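Local coordinates for D-aminopeptidase (Burkholderia sp. LK4, PDB 5TZB), which probably cleaves N-terminal residues, including beta-amino acids, from peptides and amides, as a beta-aminopeptidase of the Ntn-hydrolase type, at residues C[46-51]-C[68-74]; C[41-45]-C[263-267]. All blocks are in the same frame, centred on the assembly; numbering follows the deposited sequence.

Interaction 1: residues C[46-51]-C[68-74]; sequences GVRVGH and TVIEPRA
The carbonyl oxygen of Arg73 is gripped side-on by the Arg48 guanidinium, with Arg48 NE and Arg48 NH2 each 2.9 Å from Arg73 O. Sharing one acceptor leaves both bonds bent, with N-H...O angles of 149° and 144°, and the oxygen lies in the guanidinium plane. NE approaches in the plane of the carbonyl, whereas NH2 stands above it. A bend at chi3 (-75°) turns the guanidinium toward the chain leaving the second strand, residues 71-74. One of its faces meets Ala74 O and the other lies on Glu71 CB, 3.5 Å from Arg48 NH2. The Glu71 carboxylate, folded over at chi2, stacks almost parallel to the guanidinium, so the long 3.9 Å salt bridge between Arg48 NH2 and Glu71 OE1 acts through charge alone.

Strands 48-51 and 68-71 form an antiparallel ladder. Arg48 and Glu71 exchange two backbone bonds, as do Gly50 and Val69, whose methyl CG2 lies close over the glycine. Farther along, His51 ND1 and Thr68 OG1 are 2.7 Å apart in a hydrogen bond at the edge of the imidazole. Thr68 OG1 also bonds Gly185 N, while His51 NE2 bonds Ala179 O, which fixes the ring at both nitrogens. Val49 and Ile70 occupy the same face as this pair, opposite to Arg48 and Glu71.

The open end of this beta hairpin is thus closed by Arg48 on Arg73 O, while His51 and Thr68 tie the strands farther in; the positive guanidinium would probably further polarise the Arg73 carbonyl.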
loop_
_atom_site.group_PDB
_atom_site.type_symbol
_atom_site.label_atom_id
_atom_site.label_comp_id
_atom_site.label_asym_id
_atom_site.label_seq_id
_atom_site.Cartn_x
_atom_site.Cartn_y
_atom_site.Cartn_z
ATOM N N GLY C 46 31.043 5.109 4.229
ATOM C CA GLY C 46 30.888 3.734 4.666
ATOM C C GLY C 46 30.289 2.837 3.600
ATOM O O GLY C 46 30.475 1.612 3.628
ATOM N N VAL C 47 29.550 3.440 2.671
ATOM C CA VAL C 47 28.914 2.681 1.603
ATOM C C VAL C 47 29.962 2.177 0.604
ATOM O O VAL C 47 30.830 2.927 0.132
ATOM C CB VAL C 47 27.822 3.535 0.902
ATOM C CG1 VAL C 47 27.221 2.804 -0.290
ATOM C CG2 VAL C 47 26.737 3.912 1.899
ATOM N N ARG C 48 29.867 0.895 0.271
ATOM C CA ARG C 48 30.856 0.239 -0.574
ATOM C C ARG C 48 30.170 -0.441 -1.768
ATOM O O ARG C 48 29.042 -0.939 -1.634
ATOM C CB ARG C 48 31.656 -0.798 0.243
ATOM C CG ARG C 48 32.506 -0.232 1.405
ATOM C CD ARG C 48 33.052 -1.343 2.316
ATOM N NE ARG C 48 32.043 -1.916 3.210
ATOM C CZ ARG C 48 31.981 -3.203 3.542
ATOM N NH1 ARG C 48 32.833 -4.062 3.007
ATOM N NH2 ARG C 48 31.042 -3.642 4.373
ATOM N N VAL C 49 30.839 -0.465 -2.919
ATOM C CA VAL C 49 30.278 -1.091 -4.119
ATOM C C VAL C 49 31.285 -2.021 -4.783
ATOM O O VAL C 49 32.467 -1.680 -4.909
ATOM C CB VAL C 49 29.811 -0.035 -5.164
ATOM C CG1 VAL C 49 29.231 -0.720 -6.408
ATOM C CG2 VAL C 49 28.781 0.878 -4.584
ATOM N N GLY C 50 30.827 -3.198 -5.211
ATOM C CA GLY C 50 31.687 -4.131 -5.929
ATOM C C GLY C 50 30.976 -4.765 -7.114
ATOM O O GLY C 50 29.788 -5.041 -7.048
ATOM N N HIS C 51 31.700 -4.976 -8.209
ATOM C CA HIS C 51 31.143 -5.614 -9.397
ATOM C C HIS C 51 31.816 -6.970 -9.621
ATOM O O HIS C 51 32.975 -7.166 -9.246
ATOM C CB HIS C 51 31.343 -4.769 -10.668
ATOM C CG HIS C 51 30.665 -3.430 -10.654
ATOM N ND1 HIS C 51 29.315 -3.273 -10.413
ATOM C CD2 HIS C 51 31.138 -2.195 -10.947
ATOM C CE1 HIS C 51 28.999 -1.993 -10.503
ATOM N NE2 HIS C 51 30.086 -1.318 -10.834
ATOM N N THR C 68 26.251 -6.980 -9.091
ATOM C CA THR C 68 26.762 -5.815 -8.377
ATOM C C THR C 68 26.309 -5.865 -6.930
ATOM O O THR C 68 25.156 -6.205 -6.657
ATOM C CB THR C 68 26.273 -4.507 -9.007
ATOM O OG1 THR C 68 26.809 -4.393 -10.327
ATOM C CG2 THR C 68 26.723 -3.305 -8.181
ATOM N N VAL C 69 27.207 -5.548 -5.996
ATOM C CA VAL C 69 26.824 -5.520 -4.590
ATOM C C VAL C 69 27.025 -4.137 -3.999
ATOM O O VAL C 69 27.940 -3.395 -4.382
ATOM C CB VAL C 69 27.605 -6.548 -3.735
ATOM C CG1 VAL C 69 27.248 -7.965 -4.133
ATOM C CG2 VAL C 69 29.080 -6.322 -3.852
ATOM N N ILE C 70 26.112 -3.785 -3.103
ATOM C CA ILE C 70 26.215 -2.573 -2.319
ATOM C C ILE C 70 26.283 -2.982 -0.870
ATOM O O ILE C 70 25.369 -3.666 -0.376
ATOM C CB ILE C 70 25.008 -1.636 -2.508
ATOM C CG1 ILE C 70 24.721 -1.373 -3.986
ATOM C CG2 ILE C 70 25.213 -0.327 -1.749
ATOM C CD1 ILE C 70 23.376 -0.697 -4.202
ATOM N N GLU C 71 27.350 -2.576 -0.187
ATOM C CA GLU C 71 27.416 -2.727 1.266
ATOM C C GLU C 71 26.935 -1.418 1.876
ATOM O O GLU C 71 27.487 -0.362 1.558
ATOM C CB GLU C 71 28.833 -3.055 1.747
ATOM C CG GLU C 71 29.386 -4.382 1.253
ATOM C CD GLU C 71 28.864 -5.588 2.035
ATOM O OE1 GLU C 71 27.918 -5.443 2.846
ATOM O OE2 GLU C 71 29.434 -6.687 1.854
ATOM N N PRO C 72 25.875 -1.466 2.704
ATOM C CA PRO C 72 25.357 -0.228 3.282
ATOM C C PRO C 72 26.250 0.367 4.382
ATOM O O PRO C 72 26.074 1.539 4.704
ATOM C CB PRO C 72 24.007 -0.658 3.867
ATOM C CG PRO C 72 24.193 -2.105 4.179
ATOM C CD PRO C 72 25.050 -2.633 3.084
ATOM N N ARG C 73 27.152 -0.429 4.956
ATOM C CA ARG C 73 28.006 0.008 6.069
ATOM C C ARG C 73 29.484 -0.264 5.804
ATOM O O ARG C 73 29.837 -1.002 4.876
ATOM C CB ARG C 73 27.607 -0.690 7.377
ATOM C CG ARG C 73 26.193 -0.410 7.873
ATOM C CD ARG C 73 26.067 0.986 8.473
ATOM N NE ARG C 73 24.828 1.137 9.227
ATOM C CZ ARG C 73 24.416 2.282 9.770
ATOM N NH1 ARG C 73 25.141 3.383 9.629
ATOM N NH2 ARG C 73 23.271 2.331 10.437
ATOM N N ALA C 74 30.350 0.334 6.622
ATOM C CA ALA C 74 31.781 0.076 6.523
ATOM C C ALA C 74 32.069 -1.373 6.898
ATOM O O ALA C 74 32.991 -1.988 6.360
ATOM C CB ALA C 74 32.578 1.038 7.422
#

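Interaction 2: residues C[41-45]-C[263-267]; sequences ITDVP and TIATD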
loop_
_atom_site.group_PDB
_atom_site.type_symbol
_atom_site.label_atom_id
_atom_site.label_comp_id
_atom_site.label_asym_id
_atom_site.label_seq_id
_atom_site.Cartn_x
_atom_site.Cartn_y
_atom_site.Cartn_z
ATOM N N ILE C 41 27.387 6.834 -5.183
ATOM C CA ILE C 41 26.702 6.443 -3.955
ATOM C C ILE C 41 27.713 6.286 -2.807
ATOM O O ILE C 41 27.368 6.440 -1.635
ATOM C CB ILE C 41 25.888 5.130 -4.162
ATOM C CG1 ILE C 41 24.900 4.900 -3.002
ATOM C CG2 ILE C 41 26.821 3.947 -4.364
ATOM C CD1 ILE C 41 23.879 3.806 -3.267
ATOM N N THR C 42 28.967 6.047 -3.163
ATOM C CA THR C 42 30.044 5.895 -2.188
ATOM C C THR C 42 30.418 7.211 -1.484
ATOM O O THR C 42 31.208 7.213 -0.540
ATOM C CB THR C 42 31.283 5.282 -2.858
ATOM O OG1 THR C 42 31.603 6.006 -4.051
ATOM C CG2 THR C 42 30.991 3.839 -3.233
ATOM N N ASP C 43 29.831 8.320 -1.923
ATOM C CA ASP C 43 29.978 9.591 -1.214
ATOM C C ASP C 43 29.238 9.558 0.130
ATOM O O ASP C 43 29.555 10.323 1.037
ATOM C CB ASP C 43 29.464 10.745 -2.069
ATOM C CG ASP C 43 30.448 11.145 -3.158
ATOM O OD1 ASP C 43 31.674 11.067 -2.925
ATOM O OD2 ASP C 43 29.998 11.518 -4.260
ATOM N N VAL C 44 28.269 8.652 0.267
ATOM C CA VAL C 44 27.678 8.368 1.570
ATOM C C VAL C 44 28.703 7.539 2.331
ATOM O O VAL C 44 28.975 6.400 1.962
ATOM C CB VAL C 44 26.330 7.613 1.449
ATOM C CG1 VAL C 44 25.735 7.284 2.829
ATOM C CG2 VAL C 44 25.337 8.429 0.619
ATOM N N PRO C 45 29.282 8.110 3.402
ATOM C CA PRO C 45 30.419 7.461 4.070
ATOM C C PRO C 45 30.122 6.026 4.515
ATOM O O PRO C 45 29.068 5.762 5.097
ATOM C CB PRO C 45 30.678 8.370 5.281
ATOM C CG PRO C 45 30.139 9.706 4.871
ATOM C CD PRO C 45 28.910 9.378 4.056
ATOM N N THR C 263 18.953 2.156 -6.096
ATOM C CA THR C 263 19.206 2.273 -4.669
ATOM C C THR C 263 19.611 3.705 -4.381
ATOM O O THR C 263 20.499 4.240 -5.033
ATOM C CB THR C 263 20.304 1.314 -4.142
ATOM O OG1 THR C 263 19.901 -0.048 -4.327
ATOM C CG2 THR C 263 20.521 1.537 -2.644
ATOM N N ILE C 264 18.906 4.325 -3.440
ATOM C CA ILE C 264 19.241 5.647 -2.932
ATOM C C ILE C 264 19.851 5.505 -1.543
ATOM O O ILE C 264 19.289 4.811 -0.695
ATOM C CB ILE C 264 17.992 6.539 -2.850
ATOM C CG1 ILE C 264 17.472 6.848 -4.263
ATOM C CG2 ILE C 264 18.298 7.837 -2.085
ATOM C CD1 ILE C 264 16.024 7.406 -4.272
ATOM N N ALA C 265 20.993 6.143 -1.298
ATOM C CA ALA C 265 21.560 6.140 0.058
ATOM C C ALA C 265 21.735 7.562 0.579
ATOM O O ALA C 265 22.005 8.506 -0.187
ATOM C CB ALA C 265 22.894 5.399 0.091
ATOM N N THR C 266 21.611 7.719 1.891
ATOM C CA THR C 266 21.864 9.022 2.500
ATOM C C THR C 266 22.374 8.866 3.911
ATOM O O THR C 266 22.007 7.910 4.602
ATOM C CB THR C 266 20.603 9.912 2.534
ATOM O OG1 THR C 266 20.950 11.197 3.049
ATOM C CG2 THR C 266 19.514 9.309 3.422
ATOM N N ASP C 267 23.200 9.817 4.354
ATOM C CA ASP C 267 23.644 9.802 5.746
ATOM C C ASP C 267 22.731 10.645 6.626
ATOM O O ASP C 267 22.980 10.781 7.822
ATOM C CB ASP C 267 25.086 10.300 5.885
ATOM C CG ASP C 267 25.283 11.708 5.363
ATOM O OD1 ASP C 267 24.378 12.254 4.692
ATOM O OD2 ASP C 267 26.375 12.271 5.615
#
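A short 3-10 turn, residues 41-43, and the loop leading from it toward strand 48-56 pack against the end of strand 260-266 in a buried apolar contact. Ile41 and Val44 both direct their side chains at the strand, and Ala265 rises between them. Ile41 CG1 lies 3.7 Å from Ala265 CB. The terminal Ile41 CD1 continues along the strand to Thr263, reaching 3.8 Å from Thr263 O. Both chi1 (-166°) and chi2 (168°) of Ile41 are extended, which carries CD1 out over the strand backbone, while the CG2 branch points to the hairpin and packs on Val49.

Val44 straddles the next part of the strand with its two methyls. Val44 CG2 meets Ala265, 3.4 Å from Ala265 O and 3.9 Å from Ala265 CB. The other branch, Val44 CG1, anti to the backbone N (chi1 178°), rests on the peptide between Thr266 and Asp267, 3.9 Å from Asp267 N. Pro45 adds a looser touch at the exposed side of the turn, where Pro45 CD is 4.2 Å from Asp267 OD2. Within the turn, Val44 N bonds Ile41 O, closing the backbone so that the two apolar side chains face the strand together.

The polar groups look to other partners: Asp267 OD1 accepts from Thr213 N, Thr263 OG1 bonds Tyr113 OH, and Ile41 N bonds Thr200 OG1. Phe304 of strand 298-305 also touches Ala265, and Leu217 of strand 213-220 touches Ile41. The small alanine lets the turn sit close on a sheet strand. Touching both the hairpin and strand 260-266, residues 41-45 lie between two sheets, consistent with the alpha-beta-beta-alpha sandwich of Ntn hydrolases.

In the fold
The chain runs straight from the turn of interaction 2 into the first strand of interaction 1, and the two contacts touch, their centres about 10 Å apart. Interaction 1 joins neighbouring strands within one sheet and is partly buried, with charged groups at its accessible end; interaction 2 is mostly buried and joins a turn to a strand of the other sheet by apolar packing. Between them, Val49 CG2 meets Ile41 CG2 at 3.6 Å, and Ile70 CD1 reaches Thr263 OG1 at 3.5 Å. The hairpin face bearing Val49 and Ile70 therefore packs against residues 41-45 and strand 260-266, mostly through apolar groups, connecting the two sheets.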